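Local coordinates for protein sortase SrtE1 (Streptomyces coelicolor, PDB 5CUW) that anchors surface proteins to the cell wall as a class E sortase transpeptidase, recognising Leu-Ala-x-Thr-Gly and, less favourably, Leu-Pro-x-Thr-Gly sorting signals, at residues Q38-L43 against I54-S59; G155-L160 against W176-E181; P46-V51 against R103-L108; H94-G99 against T164-S169; S129-T134 against R172-G177. All blocks are in the same frame, centred on the assembly; numbering follows the deposited sequence.

Contact 1. Residues Q38-L43 against I54-S59; sequences QGFALL and IAEGIS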
# COMPACT_ATOMS: atom_id res chain seq x y z
N GLN A 38 -14.04 6.66 4.12
CA GLN A 38 -14.32 5.87 5.32
C GLN A 38 -13.18 4.88 5.62
O GLN A 38 -12.82 4.07 4.75
CB GLN A 38 -15.64 5.12 5.13
CG GLN A 38 -15.76 3.82 5.91
CD GLN A 38 -16.66 2.82 5.21
OE1 GLN A 38 -16.64 2.70 3.99
NE2 GLN A 38 -17.46 2.10 5.99
N GLY A 39 -12.62 4.96 6.83
CA GLY A 39 -11.51 4.10 7.23
C GLY A 39 -11.97 2.68 7.49
O GLY A 39 -12.87 2.46 8.28
N PHE A 40 -11.36 1.70 6.82
CA PHE A 40 -11.89 0.34 6.92
C PHE A 40 -10.87 -0.70 7.33
O PHE A 40 -11.21 -1.86 7.52
CB PHE A 40 -12.53 -0.08 5.59
CG PHE A 40 -11.58 -0.13 4.43
CD1 PHE A 40 -10.84 -1.27 4.16
CD2 PHE A 40 -11.45 0.96 3.58
CE1 PHE A 40 -9.99 -1.31 3.09
CE2 PHE A 40 -10.60 0.91 2.50
CZ PHE A 40 -9.86 -0.22 2.26
N ALA A 41 -9.61 -0.31 7.47
CA ALA A 41 -8.60 -1.26 7.88
C ALA A 41 -7.42 -0.54 8.50
O ALA A 41 -7.39 0.69 8.52
CB ALA A 41 -8.16 -2.11 6.69
N LEU A 42 -6.46 -1.31 9.01
CA LEU A 42 -5.21 -0.77 9.54
C LEU A 42 -4.02 -1.36 8.78
O LEU A 42 -3.96 -2.57 8.56
CB LEU A 42 -5.07 -1.07 11.03
CG LEU A 42 -5.61 -0.07 12.06
CD1 LEU A 42 -5.42 -0.63 13.46
CD2 LEU A 42 -4.92 1.28 11.93
N LEU A 43 -3.08 -0.51 8.38
CA LEU A 43 -1.85 -0.97 7.74
C LEU A 43 -0.70 -0.96 8.75
O LEU A 43 -0.46 0.05 9.41
CB LEU A 43 -1.50 -0.10 6.55
CG LEU A 43 -0.28 -0.54 5.73
CD1 LEU A 43 -0.64 -1.77 4.90
CD2 LEU A 43 0.21 0.59 4.83
N ILE A 54 -6.36 2.74 6.80
CA ILE A 54 -6.62 2.82 5.37
C ILE A 54 -8.05 3.28 5.15
O ILE A 54 -8.97 2.76 5.78
CB ILE A 54 -6.43 1.45 4.65
CG1 ILE A 54 -5.07 0.83 5.00
CG2 ILE A 54 -6.61 1.60 3.13
CD1 ILE A 54 -4.87 -0.55 4.36
N ALA A 55 -8.25 4.27 4.29
CA ALA A 55 -9.59 4.73 3.99
C ALA A 55 -9.87 4.56 2.50
O ALA A 55 -8.95 4.38 1.72
CB ALA A 55 -9.78 6.18 4.40
N GLU A 56 -11.13 4.61 2.11
CA GLU A 56 -11.49 4.44 0.70
C GLU A 56 -11.25 5.75 -0.05
O GLU A 56 -11.73 6.80 0.37
CB GLU A 56 -12.95 3.98 0.57
CG GLU A 56 -13.39 3.65 -0.86
CD GLU A 56 -12.76 2.36 -1.40
OE1 GLU A 56 -11.70 1.95 -0.89
OE2 GLU A 56 -13.33 1.76 -2.34
N GLY A 57 -10.52 5.69 -1.16
CA GLY A 57 -10.27 6.88 -1.96
C GLY A 57 -8.98 7.57 -1.58
O GLY A 57 -8.45 7.37 -0.48
N ILE A 58 -8.46 8.41 -2.46
CA ILE A 58 -7.16 9.03 -2.19
C ILE A 58 -7.22 10.55 -2.09
O ILE A 58 -6.22 11.23 -2.30
CB ILE A 58 -6.12 8.65 -3.26
CG1 ILE A 58 -6.62 9.05 -4.65
CG2 ILE A 58 -5.81 7.16 -3.20
CD1 ILE A 58 -5.52 9.11 -5.67
N SER A 59 -8.40 11.07 -1.76
CA SER A 59 -8.58 12.49 -1.54
C SER A 59 -7.54 13.04 -0.56
O SER A 59 -7.28 12.44 0.47
CB SER A 59 -9.98 12.78 -1.02
OG SER A 59 -10.04 14.07 -0.44

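Contact 2. Residues G155-L160 against W176-E181; sequences GRYITL and WGKMVE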
# COMPACT_ATOMS: atom_id res chain seq x y z
N GLY A 155 -1.40 -12.84 -9.31
CA GLY A 155 -1.19 -13.22 -7.92
C GLY A 155 -1.93 -12.26 -7.02
O GLY A 155 -2.79 -11.51 -7.49
N ARG A 156 -1.60 -12.28 -5.73
CA ARG A 156 -2.21 -11.36 -4.77
C ARG A 156 -1.16 -10.36 -4.30
O ARG A 156 -0.28 -10.70 -3.51
CB ARG A 156 -2.80 -12.13 -3.58
CG ARG A 156 -3.87 -13.14 -4.01
CD ARG A 156 -4.32 -14.01 -2.83
NE ARG A 156 -5.35 -13.37 -2.02
CZ ARG A 156 -5.95 -13.97 -1.01
NH1 ARG A 156 -5.60 -15.20 -0.67
NH2 ARG A 156 -6.90 -13.35 -0.32
N TYR A 157 -1.27 -9.14 -4.78
CA TYR A 157 -0.24 -8.14 -4.56
C TYR A 157 -0.71 -6.89 -3.82
O TYR A 157 -1.90 -6.61 -3.66
CB TYR A 157 0.36 -7.72 -5.91
CG TYR A 157 0.74 -8.87 -6.83
CD1 TYR A 157 1.74 -9.77 -6.47
CD2 TYR A 157 0.12 -9.04 -8.06
CE1 TYR A 157 2.12 -10.79 -7.32
CE2 TYR A 157 0.48 -10.07 -8.91
CZ TYR A 157 1.47 -10.95 -8.53
OH TYR A 157 1.81 -11.97 -9.39
N ILE A 158 0.28 -6.14 -3.36
CA ILE A 158 0.03 -4.84 -2.77
C ILE A 158 0.99 -3.85 -3.40
O ILE A 158 2.15 -4.18 -3.75
CB ILE A 158 0.17 -4.88 -1.20
CG1 ILE A 158 -0.31 -3.56 -0.59
CG2 ILE A 158 1.62 -5.24 -0.80
CD1 ILE A 158 -0.58 -3.59 0.91
N THR A 159 0.50 -2.63 -3.61
CA THR A 159 1.31 -1.56 -4.17
C THR A 159 1.25 -0.35 -3.25
O THR A 159 0.16 0.12 -2.91
CB THR A 159 0.83 -1.15 -5.58
OG1 THR A 159 0.71 -2.31 -6.39
CG2 THR A 159 1.82 -0.16 -6.22
N LEU A 160 2.40 0.16 -2.85
CA LEU A 160 2.46 1.39 -2.05
C LEU A 160 3.05 2.51 -2.90
O LEU A 160 4.12 2.34 -3.49
CB LEU A 160 3.31 1.20 -0.79
CG LEU A 160 3.12 -0.04 0.09
CD1 LEU A 160 4.12 0.02 1.27
CD2 LEU A 160 1.68 -0.19 0.59
N TRP A 176 6.29 -2.71 -4.10
CA TRP A 176 5.36 -3.84 -4.26
C TRP A 176 5.66 -5.01 -3.32
O TRP A 176 6.82 -5.31 -3.02
CB TRP A 176 5.40 -4.39 -5.70
CG TRP A 176 4.96 -3.46 -6.81
CD1 TRP A 176 3.67 -3.15 -7.17
CD2 TRP A 176 5.81 -2.77 -7.74
NE1 TRP A 176 3.67 -2.30 -8.24
CE2 TRP A 176 4.97 -2.05 -8.62
CE3 TRP A 176 7.20 -2.69 -7.92
CZ2 TRP A 176 5.46 -1.25 -9.65
CZ3 TRP A 176 7.69 -1.90 -8.95
CH2 TRP A 176 6.82 -1.19 -9.80
N GLY A 177 4.60 -5.69 -2.89
CA GLY A 177 4.71 -6.89 -2.08
C GLY A 177 3.81 -8.00 -2.58
O GLY A 177 2.94 -7.77 -3.43
N LYS A 178 4.01 -9.21 -2.05
CA LYS A 178 3.22 -10.39 -2.42
C LYS A 178 2.66 -11.06 -1.18
O LYS A 178 3.38 -11.22 -0.20
CB LYS A 178 4.09 -11.42 -3.16
CG LYS A 178 4.73 -10.92 -4.42
CD LYS A 178 5.53 -12.04 -5.07
CE LYS A 178 6.52 -12.64 -4.09
NZ LYS A 178 7.33 -13.74 -4.70
N MET A 179 1.41 -11.51 -1.24
CA MET A 179 0.78 -12.08 -0.05
C MET A 179 1.39 -13.42 0.33
O MET A 179 1.64 -14.27 -0.52
CB MET A 179 -0.73 -12.25 -0.28
CG MET A 179 -1.50 -12.43 1.03
SD MET A 179 -3.27 -12.65 0.76
CE MET A 179 -3.74 -10.98 0.25
N VAL A 180 1.62 -13.62 1.63
CA VAL A 180 2.17 -14.89 2.09
C VAL A 180 1.26 -15.58 3.11
O VAL A 180 1.40 -16.78 3.33
CB VAL A 180 3.58 -14.70 2.70
CG1 VAL A 180 4.53 -14.19 1.63
CG2 VAL A 180 3.54 -13.74 3.87
N GLU A 181 0.33 -14.84 3.72
CA GLU A 181 -0.59 -15.42 4.70
C GLU A 181 -1.93 -14.68 4.71
O GLU A 181 -1.97 -13.45 4.69
CB GLU A 181 0.01 -15.42 6.12
CG GLU A 181 -0.84 -16.20 7.12
CD GLU A 181 -0.35 -16.15 8.58
OE1 GLU A 181 0.63 -15.42 8.88
OE2 GLU A 181 -0.96 -16.85 9.42

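Contact 3. Residues P46-V51 against R103-L108; sequences PKLDVV and RYINKL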
# COMPACT_ATOMS: atom_id res chain seq x y z
N PRO A 46 5.96 -3.06 10.49
CA PRO A 46 6.76 -3.19 11.71
C PRO A 46 8.18 -2.65 11.58
O PRO A 46 8.68 -2.08 12.54
CB PRO A 46 6.78 -4.71 11.95
CG PRO A 46 5.50 -5.17 11.37
CD PRO A 46 5.28 -4.32 10.14
N LYS A 47 8.82 -2.81 10.43
CA LYS A 47 10.19 -2.33 10.30
C LYS A 47 10.26 -0.81 10.40
O LYS A 47 11.26 -0.25 10.87
CB LYS A 47 10.81 -2.78 8.97
CG LYS A 47 12.29 -2.44 8.83
CD LYS A 47 12.80 -2.93 7.49
CE LYS A 47 14.30 -2.78 7.34
NZ LYS A 47 14.72 -3.19 5.97
N LEU A 48 9.19 -0.15 9.96
CA LEU A 48 9.14 1.31 9.89
C LEU A 48 8.40 1.93 11.08
O LEU A 48 8.23 3.15 11.13
CB LEU A 48 8.48 1.74 8.57
CG LEU A 48 8.96 1.04 7.29
CD1 LEU A 48 8.32 1.65 6.05
CD2 LEU A 48 10.47 1.08 7.18
N ASP A 49 7.95 1.10 12.03
CA ASP A 49 7.16 1.57 13.17
C ASP A 49 5.93 2.34 12.71
O ASP A 49 5.58 3.39 13.25
CB ASP A 49 8.01 2.42 14.10
CG ASP A 49 9.14 1.62 14.72
OD1 ASP A 49 8.88 0.47 15.15
OD2 ASP A 49 10.28 2.12 14.77
N VAL A 50 5.27 1.80 11.69
CA VAL A 50 4.10 2.42 11.10
C VAL A 50 2.84 1.63 11.43
O VAL A 50 2.78 0.42 11.20
CB VAL A 50 4.25 2.55 9.56
CG1 VAL A 50 2.89 2.74 8.89
CG2 VAL A 50 5.19 3.69 9.21
N VAL A 51 1.85 2.31 12.00
CA VAL A 51 0.49 1.78 12.09
C VAL A 51 -0.44 2.91 11.66
O VAL A 51 -0.40 4.01 12.22
CB VAL A 51 0.12 1.30 13.50
CG1 VAL A 51 -1.33 0.78 13.52
CG2 VAL A 51 1.07 0.23 13.96
N ARG A 103 7.14 7.77 4.48
CA ARG A 103 8.41 8.48 4.36
C ARG A 103 9.60 7.54 4.13
O ARG A 103 10.53 7.88 3.38
CB ARG A 103 8.66 9.32 5.60
CG ARG A 103 9.90 10.17 5.46
CD ARG A 103 10.07 11.14 6.59
NE ARG A 103 11.20 12.03 6.32
CZ ARG A 103 11.61 13.00 7.13
NH1 ARG A 103 11.00 13.22 8.29
NH2 ARG A 103 12.65 13.75 6.78
N TYR A 104 9.61 6.37 4.76
CA TYR A 104 10.77 5.49 4.63
C TYR A 104 10.48 4.13 3.98
O TYR A 104 11.14 3.14 4.28
CB TYR A 104 11.40 5.26 6.00
CG TYR A 104 11.93 6.53 6.63
CD1 TYR A 104 13.09 7.14 6.16
CD2 TYR A 104 11.26 7.13 7.68
CE1 TYR A 104 13.58 8.30 6.74
CE2 TYR A 104 11.73 8.30 8.27
CZ TYR A 104 12.88 8.88 7.79
OH TYR A 104 13.33 10.03 8.38
N ILE A 105 9.49 4.07 3.08
CA ILE A 105 9.20 2.78 2.45
C ILE A 105 10.35 2.36 1.53
O ILE A 105 10.44 1.20 1.15
CB ILE A 105 7.86 2.77 1.66
CG1 ILE A 105 7.88 3.73 0.46
CG2 ILE A 105 6.68 3.07 2.60
CD1 ILE A 105 6.63 3.57 -0.48
N ASN A 106 11.27 3.28 1.22
CA ASN A 106 12.44 2.89 0.44
C ASN A 106 13.48 2.17 1.30
O ASN A 106 14.52 1.78 0.79
CB ASN A 106 13.08 4.10 -0.24
CG ASN A 106 13.54 5.16 0.75
OD1 ASN A 106 13.01 5.27 1.86
ND2 ASN A 106 14.51 5.96 0.34
N LYS A 107 13.19 1.99 2.58
CA LYS A 107 14.10 1.24 3.45
C LYS A 107 13.65 -0.21 3.60
O LYS A 107 14.32 -1.03 4.24
CB LYS A 107 14.23 1.91 4.81
CG LYS A 107 14.91 3.26 4.76
CD LYS A 107 16.27 3.16 4.07
CE LYS A 107 17.00 4.50 4.04
NZ LYS A 107 18.17 4.49 3.11
N LEU A 108 12.52 -0.54 2.99
CA LEU A 108 12.06 -1.92 2.95
C LEU A 108 12.96 -2.78 2.07
O LEU A 108 13.40 -2.35 1.01
CB LEU A 108 10.63 -1.97 2.44
CG LEU A 108 9.65 -1.36 3.43
CD1 LEU A 108 8.22 -1.41 2.91
CD2 LEU A 108 9.78 -2.07 4.77

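Contact 4. Residues H94-G99 against T164-S169; sequences HRNTHG and TPEFTS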
# COMPACT_ATOMS: atom_id res chain seq x y z
N HIS A 94 1.31 9.87 2.26
CA HIS A 94 2.24 10.99 2.28
C HIS A 94 3.68 10.56 2.56
O HIS A 94 3.93 9.66 3.37
CB HIS A 94 1.83 12.02 3.34
CG HIS A 94 0.85 13.05 2.86
ND1 HIS A 94 0.83 13.52 1.57
CD2 HIS A 94 -0.15 13.69 3.51
CE1 HIS A 94 -0.13 14.41 1.44
NE2 HIS A 94 -0.74 14.54 2.61
N ARG A 95 4.62 11.25 1.93
CA ARG A 95 6.04 11.06 2.20
C ARG A 95 6.49 11.94 3.36
O ARG A 95 7.36 11.55 4.13
CB ARG A 95 6.86 11.37 0.94
CG ARG A 95 8.37 11.06 1.06
CD ARG A 95 8.65 9.60 0.70
NE ARG A 95 10.05 9.24 0.89
CZ ARG A 95 11.01 9.44 -0.01
NH1 ARG A 95 10.70 9.98 -1.18
NH2 ARG A 95 12.26 9.10 0.26
N ASN A 96 5.91 13.14 3.49
CA ASN A 96 6.50 14.15 4.37
C ASN A 96 5.63 14.96 5.34
O ASN A 96 6.17 15.79 6.08
CB ASN A 96 7.25 15.18 3.52
CG ASN A 96 8.54 14.64 2.99
OD1 ASN A 96 8.69 14.44 1.79
ND2 ASN A 96 9.50 14.41 3.90
N THR A 97 4.32 14.77 5.35
CA THR A 97 3.50 15.48 6.33
C THR A 97 2.50 14.54 6.96
O THR A 97 2.46 13.36 6.62
CB THR A 97 2.73 16.67 5.71
OG1 THR A 97 1.86 16.20 4.68
CG2 THR A 97 3.70 17.69 5.12
N HIS A 98 1.70 15.08 7.88
CA HIS A 98 0.60 14.36 8.51
C HIS A 98 0.93 12.92 8.89
O HIS A 98 0.27 11.99 8.44
CB HIS A 98 -0.62 14.38 7.58
CG HIS A 98 -1.22 15.75 7.43
ND1 HIS A 98 -1.06 16.51 6.29
CD2 HIS A 98 -1.93 16.52 8.29
CE1 HIS A 98 -1.67 17.67 6.44
NE2 HIS A 98 -2.21 17.70 7.65
N GLY A 99 1.96 12.75 9.70
CA GLY A 99 2.32 11.44 10.19
C GLY A 99 3.25 10.70 9.25
O GLY A 99 3.85 9.69 9.64
N THR A 164 8.35 11.51 -4.40
CA THR A 164 9.81 11.56 -4.28
C THR A 164 10.33 12.60 -5.28
O THR A 164 9.74 12.76 -6.36
CB THR A 164 10.45 10.17 -4.54
OG1 THR A 164 11.76 10.12 -3.97
CG2 THR A 164 10.52 9.85 -6.04
N PRO A 165 11.41 13.31 -4.93
CA PRO A 165 12.15 13.25 -3.66
C PRO A 165 11.36 13.86 -2.51
O PRO A 165 10.25 14.34 -2.72
CB PRO A 165 13.41 14.08 -3.94
CG PRO A 165 12.95 15.08 -4.94
CD PRO A 165 11.97 14.35 -5.82
N GLU A 166 11.94 13.87 -1.32
CA GLU A 166 11.22 14.35 -0.15
C GLU A 166 10.88 15.83 -0.28
O GLU A 166 11.62 16.59 -0.90
CB GLU A 166 12.02 14.10 1.13
CG GLU A 166 12.11 12.64 1.52
CD GLU A 166 12.48 12.45 2.98
OE1 GLU A 166 13.36 11.60 3.27
OE2 GLU A 166 11.89 13.14 3.84
N PHE A 167 9.75 16.21 0.29
CA PHE A 167 9.27 17.60 0.29
C PHE A 167 8.92 18.10 -1.11
O PHE A 167 8.69 19.30 -1.30
CB PHE A 167 10.30 18.52 0.93
CG PHE A 167 10.74 18.07 2.30
CD1 PHE A 167 9.89 18.20 3.39
CD2 PHE A 167 11.99 17.51 2.49
CE1 PHE A 167 10.29 17.78 4.64
CE2 PHE A 167 12.39 17.09 3.74
CZ PHE A 167 11.53 17.23 4.82
N THR A 168 8.87 17.19 -2.09
CA THR A 168 8.39 17.53 -3.43
C THR A 168 7.30 16.55 -3.87
O THR A 168 7.02 15.57 -3.18
CB THR A 168 9.51 17.51 -4.48
OG1 THR A 168 9.60 16.19 -5.05
CG2 THR A 168 10.85 17.90 -3.88
N SER A 169 6.70 16.82 -5.03
CA SER A 169 5.74 15.91 -5.63
C SER A 169 6.11 15.66 -7.08
O SER A 169 5.25 15.35 -7.91
CB SER A 169 4.31 16.46 -5.52
OG SER A 169 4.20 17.73 -6.13
O HOH W 1 13.08 8.45 2.84

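Contact 5. Residues S129-T134 against R172-G177; sequences SILPVT and RMIVWG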
# COMPACT_ATOMS: atom_id res chain seq x y z
N SER A 129 9.54 -5.90 -4.52
CA SER A 129 10.11 -5.13 -5.62
C SER A 129 9.98 -3.63 -5.39
O SER A 129 9.03 -3.18 -4.75
CB SER A 129 9.41 -5.55 -6.93
OG SER A 129 9.91 -4.82 -8.02
N ILE A 130 10.93 -2.85 -5.89
CA ILE A 130 10.84 -1.40 -5.72
C ILE A 130 11.18 -0.65 -7.01
O ILE A 130 12.11 -1.00 -7.73
CB ILE A 130 11.76 -0.92 -4.59
CG1 ILE A 130 11.64 0.59 -4.43
CG2 ILE A 130 13.21 -1.32 -4.89
CD1 ILE A 130 12.31 1.12 -3.19
N LEU A 131 10.40 0.39 -7.28
CA LEU A 131 10.64 1.33 -8.37
C LEU A 131 10.83 2.69 -7.70
O LEU A 131 9.86 3.33 -7.32
CB LEU A 131 9.47 1.33 -9.37
CG LEU A 131 9.42 2.32 -10.54
CD1 LEU A 131 10.65 2.21 -11.44
CD2 LEU A 131 8.14 2.13 -11.39
N PRO A 132 12.10 3.10 -7.50
CA PRO A 132 12.35 4.29 -6.67
C PRO A 132 11.91 5.61 -7.31
O PRO A 132 11.59 6.53 -6.57
CB PRO A 132 13.88 4.26 -6.46
CG PRO A 132 14.42 3.48 -7.61
CD PRO A 132 13.34 2.47 -7.98
N VAL A 133 11.92 5.71 -8.64
CA VAL A 133 11.51 6.97 -9.29
C VAL A 133 10.70 6.69 -10.56
O VAL A 133 11.14 5.93 -11.42
CB VAL A 133 12.73 7.85 -9.65
CG1 VAL A 133 12.26 9.21 -10.16
CG2 VAL A 133 13.67 8.03 -8.44
N THR A 134 9.52 7.30 -10.67
CA THR A 134 8.71 7.20 -11.89
C THR A 134 7.79 8.41 -12.04
O THR A 134 7.56 9.16 -11.09
CB THR A 134 7.85 5.91 -11.91
OG1 THR A 134 7.43 5.62 -13.25
CG2 THR A 134 6.62 6.04 -10.99
N ARG A 172 7.19 9.87 -8.40
CA ARG A 172 6.60 8.94 -7.46
C ARG A 172 7.54 7.77 -7.18
O ARG A 172 8.33 7.39 -8.03
CB ARG A 172 5.27 8.41 -7.98
CG ARG A 172 4.26 9.48 -8.31
CD ARG A 172 3.75 10.16 -7.04
NE ARG A 172 2.73 11.15 -7.37
CZ ARG A 172 2.97 12.44 -7.54
NH1 ARG A 172 4.21 12.91 -7.41
NH2 ARG A 172 1.98 13.27 -7.84
N MET A 173 7.43 7.22 -5.97
CA MET A 173 8.18 6.03 -5.57
C MET A 173 7.19 4.90 -5.31
O MET A 173 6.20 5.10 -4.60
CB MET A 173 9.02 6.32 -4.32
CG MET A 173 9.47 5.07 -3.57
SD MET A 173 10.67 5.46 -2.26
CE MET A 173 9.72 6.57 -1.22
N ILE A 174 7.46 3.73 -5.86
CA ILE A 174 6.54 2.59 -5.77
C ILE A 174 7.20 1.39 -5.09
O ILE A 174 8.30 0.99 -5.46
CB ILE A 174 6.04 2.17 -7.17
CG1 ILE A 174 5.75 3.39 -8.04
CG2 ILE A 174 4.85 1.23 -7.07
CD1 ILE A 174 4.66 4.28 -7.52
N VAL A 175 6.52 0.80 -4.11
CA VAL A 175 6.99 -0.43 -3.49
C VAL A 175 5.91 -1.51 -3.63
O VAL A 175 4.75 -1.24 -3.36
CB VAL A 175 7.33 -0.19 -2.00
CG1 VAL A 175 7.63 -1.50 -1.29
CG2 VAL A 175 8.49 0.78 -1.88
N TRP A 176 6.29 -2.71 -4.10
CA TRP A 176 5.36 -3.84 -4.26
C TRP A 176 5.66 -5.01 -3.32
O TRP A 176 6.82 -5.31 -3.02
CB TRP A 176 5.40 -4.39 -5.70
CG TRP A 176 4.96 -3.46 -6.81
CD1 TRP A 176 3.67 -3.15 -7.17
CD2 TRP A 176 5.81 -2.77 -7.74
NE1 TRP A 176 3.67 -2.30 -8.24
CE2 TRP A 176 4.97 -2.05 -8.62
CE3 TRP A 176 7.20 -2.69 -7.92
CZ2 TRP A 176 5.46 -1.25 -9.65
CZ3 TRP A 176 7.69 -1.90 -8.95
CH2 TRP A 176 6.82 -1.19 -9.80
N GLY A 177 4.60 -5.69 -2.89
CA GLY A 177 4.71 -6.89 -2.08
C GLY A 177 3.81 -8.00 -2.58
O GLY A 177 2.94 -7.77 -3.43

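Contact 1. Residues Q38-L43 against I54-S59
A classic beta bulge in an antiparallel hairpin joins Phe40 and Ala41 to Ile54. The hairpin is formed by strands 39-45 and 50-56 of the sortase beta barrel. Gly39 pairs with Ala55 as a non-hydrogen-bonded pair, and Ala41 with Ile54 as a hydrogen-bonded pair. Between them the register slips by one residue. Ile54 is gripped at both backbone ends. Its O accepts from Phe40 N at 2.8 Å, nearly along the C=O axis. Its N donates to Ala41 O at 2.9 Å, with an almost straight N-H...O angle of 171°. Glu56 N adds a longer bond to Gln38 O at 3.2 Å.

Phe40 CG sits in the crowded position between backbone N and carbonyl carbon (chi1 62°), which brings the ring over Ile54 O. This oxygen lies over one ring face, and Glu56 N is at the ring edge. Ile54 CG2 meets ring atom Phe40 CZ at 3.8 Å. The CG1 branch of Ile54 meets Leu43 CB, and Phe89 and Leu91 of strand 87-92 also touch this side chain. The carboxylate of Glu56 stands steeply to the Phe40 ring, their planes 78° apart. Glu56 OE1 is hydrogen-bonded to His71 of strand 69-71, and the same oxygen lies 3.7 Å from Phe40 CE2.

Contact 2. Residues G155-L160 against W176-E181
Arg156 and Met179 meet at one end of an antiparallel strand pair, and Thr159 and Trp176 at the other. Strands 156-164 and 171-184 form this hairpin of the sortase barrel. Between the ends, Gly177 and Ile158 exchange two backbone bonds, Gly177 N to Ile158 O at 3.0 Å and Ile158 N to Gly177 O at 3.1 Å. Ile158 CG2 packs over Gly177, 3.7 Å from its CA, close to where a CB would stand.

The tightly packed part holds Thr159 and Trp176, both buried. They lie side by side and point the same way. Thr159 OG1 reaches the indole edge at Trp176 CD1, 3.2 Å away, but its hydrogen bond goes to Asn88. Trp176 NE1 bonds to Val141 O.

The looser side lies at Lys178 and at the partly exposed Arg156 and Met179. Lys178 CG rests at the ring edge of the buried Tyr157, 3.8 Å from Tyr157 CD1, while the end of the lysine leads away. Met179 N bonds to Arg156 O at 2.9 Å. The Met179 chain bends at chi3 (-71°), which turns CE back toward Arg156 NE. Met179 SD sits 3.4 Å above the centre of the Arg156 guanidinium plane. An alanine at Arg156 would probably leave Glu182 without this ionic partner and uncover the Met179 sulfur. The chemistry implies a division of labour: the guanidinium face accepts a polarisable sulfur, while N-H groups at its rim are taken up by Glu182, in a salt bridge, and by the carbonyl of Pro82.

Contact 3. Residues P46-V51 against R103-L108
Leu48 pushes both methyls against Tyr104 O, Ile105 CA and CG2, and Leu108 CD2. Its CD2 lies 3.6 Å from Tyr104 O. The same methyl meets Leu108 CD2 at 4.0 Å, and the two leucine side chains cross at about a right angle. Leu48 CD1 approaches Ile105 CA at 3.9 Å and also touches Ile105 CG2. An alanine at Leu48 would probably open a gap between the two segments and leave Leu108 CD2 without this packing partner.

Beside the leucine, Lys47 is extended along its whole length, which carries NZ to Lys107 O. This bond is 2.8 Å long, with NZ in the carbonyl plane. The ammonium also forms a salt bridge to Asp112.

The contact ties the turn of the hairpin of strands 39-45 and 50-56 to a 3-10 segment, 105-107, in the long connection between strands 87-92 and 113-117. A G1 beta bulge at Asp49 and Val50 shapes that turn. Lys107 N bonds back to Tyr104 O at 2.9 Å, so this carbonyl is held where the Leu48 methyls meet it. Further out, Ile105 packs on Met173 and Val175 of strand 171-184, and Leu108 on Ile45 of strand 39-45.

Contact 4. Residues H94-G99 against T164-S169
Glu166 OE2 is gripped by Asn96 ND2 at 2.7 Å and by Arg103, in a salt bridge. The asparagine meets this oxygen on its anti side, 17° out of the carboxylate plane. The other end of the Asn96 amide also works across the contact. Phe167 N donates to Asn96 OD1 at 2.6 Å, from above the carbonyl plane. The amide stacks on the Phe167 ring, their planes 18° apart. Asn96 ND2 stands 3.5 Å above that ring, offset toward the rim. Two bonds and a stack thus fix the rotation of the amide.

Arg95 meets the CG of the same glutamate. Glu166 CG covers one guanidinium face, 3.7 Å above its centre. Arg95 NH1 reaches Thr164 OG1 in a weak bond at 3.0 Å and also bonds to Cys163 O. Arg95 NE is held by Arg103 O. A water accepts from Arg95 NH2 at 2.8 Å and lies within reach of Glu166 OE1.

Residues 165-168 form a type II beta turn, and Pro165 O accepts from both Thr168 N and Thr168 OG1. The contact links two loops at the sortase active site. One carries His94, and the other comes just after Cys163, both probable active-site residues, as in other sortases.

Contact 5. Residues S129-T134 against R172-G177
The Trp176 indole reaches across to strand 121-134 with its six-membered ring, where Ser129 OG and Leu131 CB approach it obliquely. Ser129 OG comes within 3.4 Å of Trp176 CE3, and the same hydroxyl bonds to Ser149 O. Leu131 lies alongside the indole, pointing the same way, with its CB 3.7 Å from Trp176 CH2. One face of the indole is covered from its own strand by Ile174 CG2, 3.5 Å above the plane and offset toward the rim.

Six backbone bonds hold the strands. The straightest are Trp176 N to Ser129 O and Ile174 N to Leu131 O, the latter 2.8 Å long and both at 177°. Leu131 N returns a bond to Ile174 O. Ile130 and Val175 face the other side of the sheet, where Ile130 CD1 meets Val175 CG2 at 4.1 Å.

The register slips by one between Leu131 and Thr134, a beta bulge spanning Pro132 and Val133. Past the bulge, Arg172 N bonds to Thr134 O at 2.8 Å, and Thr134 N to Arg172 O. Thr134 CG2 packs on Ile174 CG1. The polar end of Arg172 leads away from strand 121-134. Its NH1 is held by Ser169 O, and the side chain touches Cys163. This antiparallel strand pair of the sortase barrel carries Arg172, the probable proton donor, close to Cys163, the probable active-site cysteine.

Overall arrangement
Contacts 2 and 5 share Trp176 and Gly177, so strand 171-184 pairs with strand 156-164 on one side and strand 121-134 on the other. Contact 1 lies across the chain's centre from both, its centre about 17 Å from that of contact 2 and about 20 Å from that of contact 5. Contact 3 bridges these parts. Its Val51 touches Leu42 of contact 1, its Ile105 packs on Leu160 of contact 2, and its Asn106 touches Ile130 of contact 5. Arg103 joins contact 3 to contact 4 through Glu166. Contacts 4 and 5 both border the probable active site: the side chains of Arg95 and Arg172 lie about 5 and 4 Å from that of Cys163.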